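Local coordinates for Serine/threonine protein phosphatase Stp1 (Streptococcus agalactiae, PDB 2PK0) that removes phosphate from phosphoserine and phosphothreonine residues of proteins as a magnesium-binding PP2C-family phosphatase, probably acting in bacterial signalling, at residues Glu29-Val34 and Trp64-Phe69. Sequence-based numbering, arbitrary orientation.
Sequences ENKAGV and WAETDF
Four hydrogen bonds join 29-34 to 64-69, and the side-chain amide of N30 supplies two of them. Its CG sits between the backbone N and the carbonyl carbon (chi1 85°), which carries the amide across to the second segment. There N30 ND2 spends both N-H groups: one goes to T67 OG1 at 3.0 Å, almost exactly in the amide plane, the other to F69 O at 2.9 Å, on a lone pair of that carbonyl. N30 OD1 reaches back over the type I turn N30-G33, accepting from V34 N just beyond it at 2.8 Å and weakly from A32 N within it. This pattern of donors and acceptors is consistent with a single orientation of the buried amide. T67 OG1 donates in turn to W64 O, which also takes T67 N, so the side chain of N30 is tied into the type I turn W64-T67. A backbone bond runs alongside, K31 N to T67 O, nearly along the C=O axis.

The indole of W64 contributes the fourth bond. W64 NE1 points within the ring plane to V34 O at 3.0 Å, an acceptor shared with N30 N. Over one face of the same indole lies N30 CB, a CH-pi contact 3.8 Å from the centroid of the W64 five-membered ring, while V34 CG1 packs against W64 CZ2.

The solvent-exposed K31 chain, extended beyond CG, crosses E66 obliquely, without a salt bridge.

The contact thus fastens the 23-29/35-43 hairpin, at the edge of one sheet of the PP2C beta-sandwich, to the connection between the long helices 48-64 and 72-96 that pack on that sheet. W78 of helix 72-96 meets the W64 ring edge-to-face and also contacts F69; V34 touches V112 and W64 touches A110, both of strand 103-112.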
loop_
_atom_site.group_PDB
_atom_site.type_symbol
_atom_site.label_atom_id
_atom_site.label_comp_id
_atom_site.label_asym_id
_atom_site.label_seq_id
_atom_site.Cartn_x
_atom_site.Cartn_y
_atom_site.Cartn_z
ATOM N N GLU A 29 4.506 -0.708 -16.083
ATOM C CA GLU A 29 3.494 -0.906 -17.111
ATOM C C GLU A 29 3.830 -2.160 -17.928
ATOM O O GLU A 29 4.955 -2.314 -18.399
ATOM C CB GLU A 29 3.421 0.328 -18.007
ATOM C CG GLU A 29 2.404 0.220 -19.107
ATOM C CD GLU A 29 2.092 1.561 -19.763
ATOM O OE1 GLU A 29 1.707 2.514 -19.036
ATOM O OE2 GLU A 29 2.218 1.648 -21.008
ATOM N N ASN A 30 2.862 -3.061 -18.094
ATOM C CA ASN A 30 3.105 -4.297 -18.837
ATOM C C ASN A 30 2.999 -4.099 -20.347
ATOM O O ASN A 30 2.710 -2.978 -20.777
ATOM C CB ASN A 30 2.245 -5.450 -18.299
ATOM C CG ASN A 30 0.859 -5.507 -18.886
ATOM O OD1 ASN A 30 0.328 -4.511 -19.375
ATOM N ND2 ASN A 30 0.251 -6.690 -18.831
ATOM N N LYS A 31 3.214 -5.155 -21.145
ATOM C CA LYS A 31 3.216 -5.024 -22.619
ATOM C C LYS A 31 1.853 -4.689 -23.220
ATOM O O LYS A 31 1.761 -4.290 -24.378
ATOM C CB LYS A 31 3.744 -6.290 -23.309
ATOM C CG LYS A 31 5.200 -6.577 -23.099
ATOM C CD LYS A 31 5.594 -7.907 -23.706
ATOM C CE LYS A 31 7.079 -8.160 -23.477
ATOM N NZ LYS A 31 7.571 -9.311 -24.258
ATOM N N ALA A 32 0.791 -4.873 -22.448
ATOM C CA ALA A 32 -0.523 -4.507 -22.935
ATOM C C ALA A 32 -0.963 -3.114 -22.432
ATOM O O ALA A 32 -2.091 -2.710 -22.630
ATOM C CB ALA A 32 -1.527 -5.573 -22.572
ATOM N N GLY A 33 -0.061 -2.380 -21.795
ATOM C CA GLY A 33 -0.357 -1.032 -21.362
ATOM C C GLY A 33 -0.947 -0.939 -19.965
ATOM O O GLY A 33 -1.317 0.146 -19.521
ATOM N N VAL A 34 -1.032 -2.057 -19.256
ATOM C CA VAL A 34 -1.694 -2.047 -17.956
ATOM C C VAL A 34 -0.753 -1.563 -16.862
ATOM O O VAL A 34 0.241 -2.237 -16.588
ATOM C CB VAL A 34 -2.247 -3.442 -17.591
ATOM C CG1 VAL A 34 -3.114 -3.367 -16.348
ATOM C CG2 VAL A 34 -3.025 -3.996 -18.762
ATOM N N TRP A 64 6.426 -8.010 -13.938
ATOM C CA TRP A 64 5.196 -7.405 -14.480
ATOM C C TRP A 64 5.408 -6.766 -15.841
ATOM O O TRP A 64 4.545 -6.832 -16.702
ATOM C CB TRP A 64 4.626 -6.334 -13.529
ATOM C CG TRP A 64 3.390 -5.607 -14.070
ATOM C CD1 TRP A 64 3.359 -4.414 -14.728
ATOM C CD2 TRP A 64 2.029 -6.051 -13.993
ATOM N NE1 TRP A 64 2.077 -4.082 -15.063
ATOM C CE2 TRP A 64 1.236 -5.067 -14.624
ATOM C CE3 TRP A 64 1.401 -7.181 -13.441
ATOM C CZ2 TRP A 64 -0.151 -5.173 -14.719
ATOM C CZ3 TRP A 64 0.031 -7.286 -13.531
ATOM C CH2 TRP A 64 -0.736 -6.282 -14.171
ATOM N N ALA A 65 6.561 -6.146 -16.031
ATOM C CA ALA A 65 6.845 -5.427 -17.260
ATOM C C ALA A 65 6.927 -6.370 -18.444
ATOM O O ALA A 65 6.721 -5.958 -19.583
ATOM C CB ALA A 65 8.148 -4.653 -17.114
ATOM N N GLU A 66 7.215 -7.641 -18.172
ATOM C CA GLU A 66 7.372 -8.615 -19.231
ATOM C C GLU A 66 6.063 -9.308 -19.577
ATOM O O GLU A 66 5.968 -9.986 -20.594
ATOM C CB GLU A 66 8.466 -9.623 -18.879
ATOM C CG GLU A 66 9.869 -9.003 -18.732
ATOM C CD GLU A 66 10.450 -8.464 -20.049
ATOM O OE1 GLU A 66 10.107 -8.995 -21.130
ATOM O OE2 GLU A 66 11.259 -7.509 -20.004
ATOM N N THR A 67 5.040 -9.108 -18.754
ATOM C CA THR A 67 3.780 -9.785 -18.981
ATOM C C THR A 67 2.931 -9.164 -20.057
ATOM O O THR A 67 3.188 -8.055 -20.516
ATOM C CB THR A 67 2.917 -9.856 -17.731
ATOM O OG1 THR A 67 2.229 -8.615 -17.548
ATOM C CG2 THR A 67 3.740 -10.211 -16.507
ATOM N N ASP A 68 1.864 -9.880 -20.377
ATOM C CA ASP A 68 1.085 -9.722 -21.598
ATOM C C ASP A 68 -0.382 -9.401 -21.343
ATOM O O ASP A 68 -1.085 -8.951 -22.239
ATOM C CB ASP A 68 1.084 -11.071 -22.300
ATOM C CG ASP A 68 0.995 -10.950 -23.748
ATOM O OD1 ASP A 68 1.209 -9.824 -24.233
ATOM O OD2 ASP A 68 0.724 -11.979 -24.391
ATOM N N PHE A 69 -0.849 -9.672 -20.130
ATOM C CA PHE A 69 -2.278 -9.725 -19.885
ATOM C C PHE A 69 -3.044 -8.425 -19.756
ATOM O O PHE A 69 -2.491 -7.371 -19.458
ATOM C CB PHE A 69 -2.657 -10.667 -18.737
ATOM C CG PHE A 69 -1.542 -11.016 -17.785
ATOM C CD1 PHE A 69 -1.150 -10.139 -16.793
ATOM C CD2 PHE A 69 -0.961 -12.279 -17.822
ATOM C CE1 PHE A 69 -0.170 -10.495 -15.906
ATOM C CE2 PHE A 69 0.005 -12.629 -16.942
ATOM C CZ PHE A 69 0.396 -11.742 -15.975
#